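Local structure of type IV pilus biogenesis factor PilY1 (Pseudomonas aeruginosa, 3HX6) at residues K197-R202 and P254-N259; L225-M230 and R237-T242; A265-A270 and R279-A284; V308-Q313 and E379-T384. The protein primes type IV pilus assembly, supports twitching motility and host-cell adhesion, and apparently regulates pilus retraction by binding and releasing calcium. The protein carries 3 engineered substitutions. All blocks are in the same frame, centred on the assembly; numbering follows the deposited sequence.

Contact 1 (K197-R202 and P254-N259). With CA (calcium ion), chain C.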
loop_
_atom_site.group_PDB
_atom_site.type_symbol
_atom_site.label_atom_id
_atom_site.label_comp_id
_atom_site.label_asym_id
_atom_site.label_seq_id
_atom_site.Cartn_x
_atom_site.Cartn_y
_atom_site.Cartn_z
ATOM N N LYS A 197 19.210 -18.444 -5.662
ATOM C CA LYS A 197 17.782 -18.181 -5.719
ATOM C C LYS A 197 17.404 -18.049 -7.188
ATOM O O LYS A 197 17.919 -17.188 -7.902
ATOM C CB LYS A 197 17.438 -16.884 -4.991
ATOM C CG LYS A 197 17.621 -16.948 -3.486
ATOM C CD LYS A 197 16.996 -15.733 -2.811
ATOM C CE LYS A 197 17.082 -15.849 -1.299
ATOM N NZ LYS A 197 16.156 -14.895 -0.617
ATOM N N PRO A 198 16.499 -18.905 -7.662
ATOM C CA PRO A 198 16.111 -18.815 -9.066
ATOM C C PRO A 198 15.148 -17.673 -9.339
ATOM O O PRO A 198 14.501 -17.149 -8.424
ATOM C CB PRO A 198 15.472 -20.176 -9.326
ATOM C CG PRO A 198 14.801 -20.464 -8.019
ATOM C CD PRO A 198 15.844 -20.047 -6.999
ATOM N N THR A 199 15.075 -17.281 -10.603
ATOM C CA THR A 199 14.148 -16.248 -11.036
ATOM C C THR A 199 13.218 -16.961 -12.007
ATOM O O THR A 199 13.650 -17.824 -12.772
ATOM C CB THR A 199 14.853 -15.082 -11.777
ATOM O OG1 THR A 199 15.524 -14.240 -10.830
ATOM C CG2 THR A 199 13.834 -14.239 -12.548
ATOM N N VAL A 200 11.940 -16.625 -11.947
ATOM C CA VAL A 200 10.960 -17.214 -12.841
ATOM C C VAL A 200 10.598 -16.101 -13.801
ATOM O O VAL A 200 10.136 -15.044 -13.381
ATOM C CB VAL A 200 9.713 -17.667 -12.083
ATOM C CG1 VAL A 200 8.669 -18.183 -13.069
ATOM C CG2 VAL A 200 10.094 -18.756 -11.086
ATOM N N ALA A 201 10.811 -16.325 -15.090
ATOM C CA ALA A 201 10.525 -15.263 -16.041
ATOM C C ALA A 201 10.183 -15.734 -17.434
ATOM O O ALA A 201 10.396 -16.888 -17.795
ATOM C CB ALA A 201 11.714 -14.304 -16.100
ATOM N N ARG A 202 9.638 -14.810 -18.209
ATOM C CA ARG A 202 9.271 -15.077 -19.585
ATOM C C ARG A 202 10.494 -14.759 -20.429
ATOM O O ARG A 202 11.098 -13.695 -20.276
ATOM C CB ARG A 202 8.106 -14.178 -20.003
ATOM C CG ARG A 202 7.707 -14.323 -21.460
ATOM C CD ARG A 202 7.245 -15.728 -21.779
ATOM N NE ARG A 202 6.203 -15.716 -22.801
ATOM C CZ ARG A 202 6.379 -15.313 -24.054
ATOM N NH1 ARG A 202 7.569 -14.887 -24.463
ATOM N NH2 ARG A 202 5.356 -15.323 -24.896
ATOM N N PRO A 254 20.863 -15.332 -10.245
ATOM C CA PRO A 254 20.883 -14.355 -11.338
ATOM C C PRO A 254 19.863 -13.244 -11.154
ATOM O O PRO A 254 18.904 -13.384 -10.387
ATOM C CB PRO A 254 20.552 -15.205 -12.557
ATOM C CG PRO A 254 19.543 -16.170 -11.989
ATOM C CD PRO A 254 20.154 -16.561 -10.645
ATOM N N ARG A 255 20.092 -12.134 -11.849
ATOM C CA ARG A 255 19.162 -11.020 -11.850
ATOM C C ARG A 255 18.816 -10.828 -13.328
ATOM O O ARG A 255 19.693 -10.578 -14.156
ATOM C CB ARG A 255 19.808 -9.742 -11.310
ATOM C CG ARG A 255 18.916 -8.498 -11.430
ATOM C CD ARG A 255 17.667 -8.594 -10.546
ATOM N NE ARG A 255 18.032 -8.772 -9.146
ATOM C CZ ARG A 255 17.167 -8.914 -8.147
ATOM N NH1 ARG A 255 15.859 -8.895 -8.383
ATOM N NH2 ARG A 255 17.612 -9.097 -6.909
ATOM N N LEU A 256 17.547 -10.970 -13.668
ATOM C CA LEU A 256 17.142 -10.796 -15.052
ATOM C C LEU A 256 16.865 -9.331 -15.344
ATOM O O LEU A 256 16.403 -8.593 -14.472
ATOM C CB LEU A 256 15.908 -11.649 -15.348
ATOM C CG LEU A 256 16.242 -13.037 -15.912
ATOM C CD1 LEU A 256 17.274 -13.742 -15.043
ATOM C CD2 LEU A 256 14.968 -13.843 -16.020
ATOM N N ALA A 257 17.171 -8.911 -16.566
ATOM C CA ALA A 257 16.954 -7.528 -16.975
ATOM C C ALA A 257 16.003 -7.488 -18.158
ATOM O O ALA A 257 16.132 -8.275 -19.099
ATOM C CB ALA A 257 18.278 -6.872 -17.359
ATOM N N ASP A 258 15.058 -6.557 -18.096
ATOM C CA ASP A 258 14.059 -6.345 -19.136
ATOM C C ASP A 258 14.206 -4.873 -19.502
ATOM O O ASP A 258 13.642 -4.002 -18.845
ATOM C CB ASP A 258 12.664 -6.628 -18.568
ATOM C CG ASP A 258 11.550 -6.170 -19.492
ATOM O OD1 ASP A 258 11.826 -5.888 -20.674
ATOM O OD2 ASP A 258 10.393 -6.101 -19.032
ATOM N N ASN A 259 14.966 -4.594 -20.553
ATOM C CA ASN A 259 15.233 -3.218 -20.929
ATOM C C ASN A 259 14.278 -2.479 -21.858
ATOM O O ASN A 259 14.623 -1.417 -22.377
ATOM C CB ASN A 259 16.666 -3.122 -21.454
ATOM C CG ASN A 259 17.687 -3.485 -20.390
ATOM O OD1 ASN A 259 17.345 -3.600 -19.214
ATOM N ND2 ASN A 259 18.937 -3.662 -20.791
HETATM CA CA CA C . 12.284 -7.199 -22.854
HETATM O O HOH W 1 17.257 -14.865 -8.946
HETATM O O HOH W 2 15.529 -11.597 -11.492
HETATM O O HOH W 3 11.595 -8.058 -24.989
#
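T199 and L256 meet through their methyls across the central part of this contact, the two side chains running in opposite directions past one another, with T199 CG2 lying 3.7 Å from L256 CD2. The same leucine methyl presses harder on the next inward-facing side chain: L256 CD2 to A201 CB is 3.3 Å, closer than two methyls usually come. With OG1 beside the backbone N (chi1 -76°) and CG2 anti to that N, T199 puts its methyl on the leucine and its hydroxyl toward two waters.

One water takes the proton of T199 OG1 (2.6 Å) and donates to K197 O and P254 O. A second donates to T199 OG1 (2.7 Å) and accepts the hydrogen bond of L256 N. No direct hydrogen bond joins the segments, whose strands run roughly parallel at 22° with axes 8.2 Å apart. Each is the first strand of its own four-stranded sheet, so the contact joins neighbouring propeller blades near the middle of the fold.

Farther out, D258 OD1 binds the calcium ion at 2.6 Å, with N260, D262, V264 and D266 completing the protein ligands. The chemistry implies a seam of two kinds: a small apolar patch beside backbone groups and a threonine hydroxyl that the two blades link through shared water.

Contact 2 (L225-M230 and R237-T242). Engineered in segment 225-230: M230 (natural residue Leu).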
loop_
_atom_site.group_PDB
_atom_site.type_symbol
_atom_site.label_atom_id
_atom_site.label_comp_id
_atom_site.label_asym_id
_atom_site.label_seq_id
_atom_site.Cartn_x
_atom_site.Cartn_y
_atom_site.Cartn_z
ATOM N N LEU A 225 24.663 -20.884 -16.289
ATOM C CA LEU A 225 23.312 -20.391 -16.074
ATOM C C LEU A 225 22.405 -21.508 -16.566
ATOM O O LEU A 225 22.583 -22.019 -17.672
ATOM C CB LEU A 225 23.039 -19.121 -16.894
ATOM C CG LEU A 225 21.666 -18.481 -16.634
ATOM C CD1 LEU A 225 21.671 -17.834 -15.247
ATOM C CD2 LEU A 225 21.349 -17.433 -17.700
ATOM N N LEU A 226 21.450 -21.907 -15.742
ATOM C CA LEU A 226 20.532 -22.951 -16.139
ATOM C C LEU A 226 19.207 -22.295 -16.495
ATOM O O LEU A 226 18.681 -21.482 -15.737
ATOM C CB LEU A 226 20.330 -23.961 -15.004
ATOM C CG LEU A 226 21.591 -24.666 -14.477
ATOM C CD1 LEU A 226 21.208 -25.693 -13.411
ATOM C CD2 LEU A 226 22.319 -25.349 -15.626
ATOM N N ILE A 227 18.693 -22.628 -17.668
ATOM C CA ILE A 227 17.419 -22.101 -18.112
ATOM C C ILE A 227 16.542 -23.333 -18.235
ATOM O O ILE A 227 16.656 -24.115 -19.179
ATOM C CB ILE A 227 17.559 -21.362 -19.448
ATOM C CG1 ILE A 227 18.471 -20.143 -19.249
ATOM C CG2 ILE A 227 16.189 -20.922 -19.953
ATOM C CD1 ILE A 227 18.704 -19.312 -20.498
ATOM N N ILE A 228 15.684 -23.501 -17.238
ATOM C CA ILE A 228 14.801 -24.649 -17.137
ATOM C C ILE A 228 13.376 -24.307 -17.551
ATOM O O ILE A 228 12.776 -23.379 -17.011
ATOM C CB ILE A 228 14.802 -25.156 -15.684
ATOM C CG1 ILE A 228 16.255 -25.352 -15.223
ATOM C CG2 ILE A 228 14.001 -26.450 -15.572
ATOM C CD1 ILE A 228 16.412 -25.585 -13.734
ATOM N N ASP A 229 12.833 -25.056 -18.503
ATOM C CA ASP A 229 11.468 -24.811 -18.956
ATOM C C ASP A 229 10.529 -24.958 -17.767
ATOM O O ASP A 229 10.521 -25.989 -17.089
ATOM C CB ASP A 229 11.069 -25.808 -20.049
ATOM C CG ASP A 229 9.677 -25.539 -20.599
ATOM O OD1 ASP A 229 9.474 -24.462 -21.201
ATOM O OD2 ASP A 229 8.790 -26.400 -20.421
ATOM N N MET A 230 9.734 -23.924 -17.519
ATOM C CA MET A 230 8.801 -23.925 -16.399
ATOM C C MET A 230 7.878 -25.138 -16.392
ATOM O O MET A 230 7.731 -25.815 -15.374
ATOM C CB MET A 230 7.954 -22.649 -16.420
ATOM C CG MET A 230 7.145 -22.419 -15.151
ATOM S SD MET A 230 8.209 -22.275 -13.680
ATOM C CE MET A 230 7.985 -23.845 -12.918
ATOM N N ARG A 237 18.319 -24.504 -21.917
ATOM C CA ARG A 237 19.666 -24.065 -22.259
ATOM C C ARG A 237 20.546 -24.006 -21.031
ATOM O O ARG A 237 20.112 -23.597 -19.950
ATOM C CB ARG A 237 19.678 -22.667 -22.902
ATOM C CG ARG A 237 19.525 -22.620 -24.421
ATOM C CD ARG A 237 20.485 -23.553 -25.154
ATOM N NE ARG A 237 21.908 -23.253 -24.984
ATOM C CZ ARG A 237 22.558 -22.245 -25.568
ATOM N NH1 ARG A 237 21.922 -21.402 -26.372
ATOM N NH2 ARG A 237 23.859 -22.099 -25.372
ATOM N N LYS A 238 21.784 -24.439 -21.208
ATOM C CA LYS A 238 22.783 -24.378 -20.158
ATOM C C LYS A 238 23.837 -23.479 -20.771
ATOM O O LYS A 238 24.408 -23.801 -21.814
ATOM C CB LYS A 238 23.373 -25.757 -19.857
ATOM C CG LYS A 238 24.585 -25.705 -18.934
ATOM C CD LYS A 238 24.640 -26.892 -17.981
ATOM C CE LYS A 238 24.691 -28.232 -18.707
ATOM N NZ LYS A 238 26.014 -28.522 -19.293
ATOM N N LEU A 239 24.061 -22.332 -20.146
ATOM C CA LEU A 239 25.049 -21.385 -20.631
ATOM C C LEU A 239 26.280 -21.463 -19.743
ATOM O O LEU A 239 26.362 -20.801 -18.703
ATOM C CB LEU A 239 24.465 -19.969 -20.614
ATOM C CG LEU A 239 23.695 -19.476 -21.842
ATOM C CD1 LEU A 239 23.108 -20.630 -22.624
ATOM C CD2 LEU A 239 22.614 -18.498 -21.392
ATOM N N GLU A 240 27.235 -22.286 -20.158
ATOM C CA GLU A 240 28.450 -22.458 -19.391
ATOM C C GLU A 240 29.341 -21.247 -19.535
ATOM O O GLU A 240 29.404 -20.606 -20.579
ATOM C CB GLU A 240 29.228 -23.703 -19.827
ATOM C CG GLU A 240 30.304 -24.087 -18.810
ATOM C CD GLU A 240 31.221 -25.197 -19.287
ATOM O OE1 GLU A 240 30.712 -26.263 -19.695
ATOM O OE2 GLU A 240 32.453 -25.001 -19.248
ATOM N N VAL A 241 30.031 -20.954 -18.454
ATOM C CA VAL A 241 30.932 -19.837 -18.382
ATOM C C VAL A 241 32.306 -20.453 -18.114
ATOM O O VAL A 241 32.390 -21.476 -17.441
ATOM C CB VAL A 241 30.443 -18.925 -17.243
ATOM C CG1 VAL A 241 31.439 -18.896 -16.112
ATOM C CG2 VAL A 241 30.096 -17.581 -17.795
ATOM N N THR A 242 33.369 -19.861 -18.655
ATOM C CA THR A 242 34.707 -20.419 -18.444
ATOM C C THR A 242 35.343 -19.980 -17.130
ATOM O O THR A 242 35.579 -20.803 -16.245
ATOM C CB THR A 242 35.668 -20.047 -19.598
ATOM O OG1 THR A 242 35.143 -20.541 -20.836
ATOM C CG2 THR A 242 37.045 -20.662 -19.367
#
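The carbonyl oxygen of L225 is approached by two donors from the opposite strand: L239 N gives a nearly straight hydrogen bond of 2.9 Å (170° at the hydrogen), lying in the carbonyl plane, and K238 CA adds a CH...O contact at 3.4 Å. All three residues lie in a beta hairpin, strands 223-229 and 235-241, the third and fourth strands of a four-stranded antiparallel propeller blade.

L225 with L239 and I227 with R237 are hydrogen-bonded pairs; L226 with K238, between them, is a non-hydrogen-bonded pair. The bonds differ in direction. I227 N reaches R237 O at 2.9 Å almost in line with the carbonyl bond, whereas L225 N sits 43° out of the plane of the L239 carbonyl.

On one face L225 and L239 lie side by side, their CD2 methyls 4.0 Å apart, and I227 CD1 closes against L239 CD2 from an oblique direction. F280 of the following blade packs on both leucines, so this face forms part of the apolar core between blades. On the reverse face L226 CD2 lies 3.6 Å from K238 CD. The lysine chain is bent beyond CG and ends in a salt bridge from K238 NZ to D190, while L226 packs on L191 of the same preceding loop.

R237 turns its end away from the hairpin, and its NH1 hydrogen-bonds to the backbone oxygens of A303 and F306. One face of its guanidinium is covered by L239 CD1, which stands 3.2 Å above the plane, toward the rim.

Contact 3 (A265-A270 and R279-A284). With CA (calcium ion), chain C.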
loop_
_atom_site.group_PDB
_atom_site.type_symbol
_atom_site.label_atom_id
_atom_site.label_comp_id
_atom_site.label_asym_id
_atom_site.label_seq_id
_atom_site.Cartn_x
_atom_site.Cartn_y
_atom_site.Cartn_z
ATOM N N ALA A 265 12.348 -11.088 -20.333
ATOM C CA ALA A 265 13.752 -10.920 -19.962
ATOM C C ALA A 265 14.682 -10.829 -21.170
ATOM O O ALA A 265 14.598 -11.638 -22.097
ATOM C CB ALA A 265 14.185 -12.064 -19.058
ATOM N N ASP A 266 15.584 -9.851 -21.143
ATOM C CA ASP A 266 16.524 -9.650 -22.241
ATOM C C ASP A 266 17.948 -10.070 -21.908
ATOM O O ASP A 266 18.658 -10.589 -22.770
ATOM C CB ASP A 266 16.503 -8.189 -22.666
ATOM C CG ASP A 266 15.108 -7.712 -22.997
ATOM O OD1 ASP A 266 14.464 -8.335 -23.868
ATOM O OD2 ASP A 266 14.661 -6.721 -22.388
ATOM N N TYR A 267 18.358 -9.841 -20.662
ATOM C CA TYR A 267 19.692 -10.208 -20.191
ATOM C C TYR A 267 19.571 -10.822 -18.807
ATOM O O TYR A 267 18.554 -10.674 -18.135
ATOM C CB TYR A 267 20.594 -8.979 -20.033
ATOM C CG TYR A 267 20.835 -8.151 -21.271
ATOM C CD1 TYR A 267 21.670 -8.605 -22.291
ATOM C CD2 TYR A 267 20.266 -6.884 -21.396
ATOM C CE1 TYR A 267 21.937 -7.815 -23.403
ATOM C CE2 TYR A 267 20.526 -6.087 -22.500
ATOM C CZ TYR A 267 21.360 -6.555 -23.497
ATOM O OH TYR A 267 21.612 -5.758 -24.580
ATOM N N ALA A 268 20.636 -11.483 -18.378
ATOM C CA ALA A 268 20.690 -12.070 -17.052
ATOM C C ALA A 268 22.080 -11.730 -16.543
ATOM O O ALA A 268 23.047 -11.755 -17.306
ATOM C CB ALA A 268 20.502 -13.593 -17.117
ATOM N N TYR A 269 22.168 -11.375 -15.269
ATOM C CA TYR A 269 23.443 -11.052 -14.644
ATOM C C TYR A 269 23.583 -11.968 -13.438
ATOM O O TYR A 269 22.630 -12.161 -12.685
ATOM C CB TYR A 269 23.477 -9.600 -14.164
ATOM C CG TYR A 269 23.459 -8.561 -15.260
ATOM C CD1 TYR A 269 22.263 -8.167 -15.862
ATOM C CD2 TYR A 269 24.634 -7.923 -15.652
ATOM C CE1 TYR A 269 22.238 -7.145 -16.822
ATOM C CE2 TYR A 269 24.622 -6.908 -16.609
ATOM C CZ TYR A 269 23.421 -6.520 -17.186
ATOM O OH TYR A 269 23.401 -5.485 -18.099
ATOM N N ALA A 270 24.768 -12.533 -13.250
ATOM C CA ALA A 270 24.985 -13.430 -12.128
ATOM C C ALA A 270 26.459 -13.529 -11.762
ATOM O O ALA A 270 27.322 -13.590 -12.637
ATOM C CB ALA A 270 24.432 -14.828 -12.469
ATOM N N ARG A 279 27.339 -11.699 -17.520
ATOM C CA ARG A 279 26.106 -11.243 -18.134
ATOM C C ARG A 279 25.851 -12.255 -19.238
ATOM O O ARG A 279 26.793 -12.793 -19.836
ATOM C CB ARG A 279 26.196 -9.848 -18.747
ATOM C CG ARG A 279 24.789 -9.295 -19.026
ATOM C CD ARG A 279 24.789 -8.002 -19.826
ATOM N NE ARG A 279 25.056 -8.232 -21.241
ATOM C CZ ARG A 279 25.129 -7.261 -22.146
ATOM N NH1 ARG A 279 24.957 -5.996 -21.778
ATOM N NH2 ARG A 279 25.361 -7.552 -23.418
ATOM N N PHE A 280 24.579 -12.520 -19.493
ATOM C CA PHE A 280 24.177 -13.468 -20.512
ATOM C C PHE A 280 23.169 -12.759 -21.399
ATOM O O PHE A 280 22.299 -12.048 -20.902
ATOM C CB PHE A 280 23.515 -14.687 -19.861
ATOM C CG PHE A 280 24.394 -15.402 -18.860
ATOM C CD1 PHE A 280 25.134 -16.516 -19.235
ATOM C CD2 PHE A 280 24.479 -14.952 -17.539
ATOM C CE1 PHE A 280 25.951 -17.182 -18.312
ATOM C CE2 PHE A 280 25.292 -15.606 -16.606
ATOM C CZ PHE A 280 26.031 -16.725 -16.994
ATOM N N ASP A 281 23.309 -12.930 -22.709
ATOM C CA ASP A 281 22.387 -12.330 -23.659
ATOM C C ASP A 281 21.263 -13.335 -23.842
ATOM O O ASP A 281 21.504 -14.462 -24.282
ATOM C CB ASP A 281 23.064 -12.097 -25.012
ATOM C CG ASP A 281 24.095 -10.975 -24.978
ATOM O OD1 ASP A 281 24.785 -10.783 -26.003
ATOM O OD2 ASP A 281 24.218 -10.288 -23.941
ATOM N N LEU A 282 20.044 -12.940 -23.492
ATOM C CA LEU A 282 18.907 -13.830 -23.646
ATOM C C LEU A 282 18.050 -13.331 -24.803
ATOM O O LEU A 282 16.826 -13.300 -24.717
ATOM C CB LEU A 282 18.087 -13.904 -22.346
ATOM C CG LEU A 282 18.863 -14.345 -21.093
ATOM C CD1 LEU A 282 17.895 -14.514 -19.910
ATOM C CD2 LEU A 282 19.612 -15.658 -21.368
ATOM N N ILE A 283 18.722 -12.926 -25.877
ATOM C CA ILE A 283 18.069 -12.445 -27.097
ATOM C C ILE A 283 18.765 -13.097 -28.295
ATOM O O ILE A 283 19.864 -13.638 -28.161
ATOM C CB ILE A 283 18.169 -10.907 -27.246
ATOM C CG1 ILE A 283 19.630 -10.473 -27.145
ATOM C CG2 ILE A 283 17.309 -10.220 -26.189
ATOM C CD1 ILE A 283 19.852 -9.006 -27.432
ATOM N N ALA A 284 18.130 -13.040 -29.460
ATOM C CA ALA A 284 18.686 -13.644 -30.668
ATOM C C ALA A 284 20.013 -13.039 -31.122
ATOM O O ALA A 284 20.356 -11.915 -30.758
ATOM C CB ALA A 284 17.671 -13.562 -31.797
HETATM CA CA CA C . 12.284 -7.199 -22.854
HETATM O O HOH W 4 14.779 -14.148 -23.108
HETATM O O HOH W 5 24.024 -5.733 -25.440
HETATM O O HOH W 3 11.595 -8.058 -24.989
#
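R279 is packed tightly between Y267 and Y269, and this stack is the dense part of the contact. Its extended start, CG anti to the backbone N (chi1 -165°), lays CG over the face of the Y269 ring, 3.6 Å from the centroid. A bend at chi3 then brings the guanidinium flat onto Y267, planes 28° apart and centres 4.0 Å apart, an off-centre cation-pi stack. R279 NH2 forms a salt bridge to D281 OD2 at 3.0 Å, and that oxygen also lies at the edge of the Y267 ring. Outside partners fix the cluster further: D373 takes both Y269 OH and R279 NH1, Q375 O also receives R279 NH1, and S309 OG bonds to D281 OD2.

The reverse face is plainer, with A268 CB against L282 CD1 at 3.9 Å and the A270 methyl at the edge of the F280 ring. Backbone bonds join A268 and F280 in both directions, and L282 N reaches D266 O at 2.8 Å.

Beyond that bond the pairing opens out. A265 O and L282 O no longer meet directly but share one water, 2.7 Å from each; another water bridges Y267 OH and R279 NH2 beside the stack, where Y267 OH also meets G378 N. D266 binds calcium through both carboxylate oxygens, with H204 NE2 bonded to OD1. D266 and Y267 together face A257, a classic beta bulge at the end of a calcium loop whose ligand spacing resembles that of an EF-hand; it opens the hairpin of the two middle strands of a propeller blade.

Contact 4 (V308-Q313 and E379-T384)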
loop_
_atom_site.group_PDB
_atom_site.type_symbol
_atom_site.label_atom_id
_atom_site.label_comp_id
_atom_site.label_asym_id
_atom_site.label_seq_id
_atom_site.Cartn_x
_atom_site.Cartn_y
_atom_site.Cartn_z
ATOM N N VAL A 308 26.680 -16.324 -23.431
ATOM C CA VAL A 308 27.329 -15.547 -22.396
ATOM C C VAL A 308 27.677 -14.263 -23.139
ATOM O O VAL A 308 28.129 -14.315 -24.283
ATOM C CB VAL A 308 28.633 -16.202 -21.900
ATOM C CG1 VAL A 308 29.206 -15.381 -20.756
ATOM C CG2 VAL A 308 28.374 -17.633 -21.463
ATOM N N SER A 309 27.453 -13.121 -22.500
ATOM C CA SER A 309 27.717 -11.831 -23.118
ATOM C C SER A 309 29.204 -11.520 -23.233
ATOM O O SER A 309 30.047 -12.246 -22.716
ATOM C CB SER A 309 27.048 -10.713 -22.302
ATOM O OG SER A 309 25.663 -10.959 -22.100
ATOM N N PHE A 310 29.514 -10.434 -23.933
ATOM C CA PHE A 310 30.888 -9.976 -24.056
ATOM C C PHE A 310 31.858 -11.039 -24.560
ATOM O O PHE A 310 33.025 -11.053 -24.164
ATOM C CB PHE A 310 31.345 -9.468 -22.688
ATOM C CG PHE A 310 30.325 -8.591 -21.999
ATOM C CD1 PHE A 310 30.089 -8.714 -20.636
ATOM C CD2 PHE A 310 29.605 -7.641 -22.717
ATOM C CE1 PHE A 310 29.148 -7.902 -20.003
ATOM C CE2 PHE A 310 28.663 -6.824 -22.090
ATOM C CZ PHE A 310 28.434 -6.954 -20.737
ATOM N N GLY A 311 31.373 -11.931 -25.415
ATOM C CA GLY A 311 32.223 -12.974 -25.961
ATOM C C GLY A 311 32.733 -13.980 -24.950
ATOM O O GLY A 311 33.662 -14.735 -25.237
ATOM N N GLY A 312 32.133 -14.013 -23.765
ATOM C CA GLY A 312 32.593 -14.956 -22.761
ATOM C C GLY A 312 33.405 -14.283 -21.670
ATOM O O GLY A 312 33.873 -14.933 -20.740
ATOM N N GLN A 313 33.588 -12.973 -21.796
ATOM C CA GLN A 313 34.324 -12.205 -20.803
ATOM C C GLN A 313 33.326 -11.737 -19.749
ATOM O O GLN A 313 32.211 -11.336 -20.079
ATOM C CB GLN A 313 34.965 -10.972 -21.442
ATOM C CG GLN A 313 35.842 -10.159 -20.488
ATOM C CD GLN A 313 36.194 -8.790 -21.048
ATOM O OE1 GLN A 313 36.051 -8.541 -22.252
ATOM N NE2 GLN A 313 36.665 -7.898 -20.180
ATOM N N GLU A 379 23.193 -4.101 -28.237
ATOM C CA GLU A 379 24.368 -4.085 -29.103
ATOM C C GLU A 379 25.006 -5.473 -29.069
ATOM O O GLU A 379 24.805 -6.228 -28.116
ATOM C CB GLU A 379 25.393 -3.049 -28.617
ATOM C CG GLU A 379 24.827 -1.651 -28.425
ATOM C CD GLU A 379 24.366 -1.387 -27.004
ATOM O OE1 GLU A 379 23.955 -2.344 -26.315
ATOM O OE2 GLU A 379 24.402 -0.213 -26.581
ATOM N N ALA A 380 25.772 -5.809 -30.103
ATOM C CA ALA A 380 26.435 -7.106 -30.156
ATOM C C ALA A 380 27.273 -7.311 -28.895
ATOM O O ALA A 380 27.337 -8.415 -28.361
ATOM C CB ALA A 380 27.323 -7.197 -31.401
ATOM N N ALA A 381 27.916 -6.245 -28.427
ATOM C CA ALA A 381 28.740 -6.310 -27.225
ATOM C C ALA A 381 29.659 -7.526 -27.255
ATOM O O ALA A 381 29.582 -8.391 -26.380
ATOM C CB ALA A 381 27.850 -6.365 -25.982
ATOM N N GLY A 382 30.530 -7.582 -28.258
ATOM C CA GLY A 382 31.446 -8.700 -28.391
ATOM C C GLY A 382 32.462 -8.751 -27.270
ATOM O O GLY A 382 33.127 -9.768 -27.059
ATOM N N SER A 383 32.583 -7.645 -26.547
ATOM C CA SER A 383 33.514 -7.567 -25.432
ATOM C C SER A 383 33.048 -6.482 -24.480
ATOM O O SER A 383 32.010 -5.850 -24.691
ATOM C CB SER A 383 34.923 -7.239 -25.935
ATOM O OG SER A 383 34.921 -6.026 -26.665
ATOM N N THR A 384 33.821 -6.271 -23.427
ATOM C CA THR A 384 33.484 -5.255 -22.445
ATOM C C THR A 384 34.776 -4.806 -21.769
ATOM O O THR A 384 35.733 -5.579 -21.652
ATOM C CB THR A 384 32.491 -5.816 -21.396
ATOM O OG1 THR A 384 32.020 -4.756 -20.560
ATOM C CG2 THR A 384 33.162 -6.878 -20.540
HETATM O O HOH W 6 27.283 -10.067 -25.893
#
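A tight turn interrupting strand 307-317, the outermost strand of its propeller blade, carries F310 against the loop residues A381 to T384. Two overlapping turns, closed by G312 N to S309 O and Q313 N to F310 O, have left-handed backbone angles at F310, G311 and G312.

The phenylalanine ring lies between two side chains. S309 CB covers one face; over the opposite face comes T384 CB, 3.7 Å from the centroid and 16° off the normal, a CH-pi contact. A381 CB touches the rim at F310 CD2, 3.9 Å away. R279 packs against both F310 and A381, linking this patch to the neighbouring strand 276-281.

Backbone groups meet beside the ring. A381 O lies 3.1 Å from F310 CA in a CH...O contact, and a water bridges F310 N and A381 O.

At the other end Q313, extended from a CG anti to its backbone N (chi1 -176°), brings its amide to the T384 backbone. Both resulting bonds are weak: T384 N to Q313 OE1 is long at 3.4 Å, and Q313 NE2 to T384 O, though 2.9 Å, is bent to 128°. OE1 and T384 O, two acceptors, are only 3.0 Å apart, probably an unfavourable pairing. The loop thus probably relies more on apolar cover over F310 than on its polar links, a bridging water and two imperfect amide bonds.

Overall arrangement
All four contacts lie in the beta-propeller part of this C-terminal fragment, on two successive four-stranded blades and a later loop. Contact 2 falls between the two segments of contact 1 along the chain; contacts 3 and 4 come later, one after the other. Contact 1 joins the first strands of the two blades, contact 2 is the outer hairpin of the earlier blade, and contact 3 pairs the two middle strands of the later one, whose outermost strand enters contact 4. Centres of contacts 1 and 3 are 9 Å apart, and both hold the same calcium ion; those of contacts 1 and 4 are 19 Å apart. Calcium thus sits where the first strand of the later blade gives way to the second.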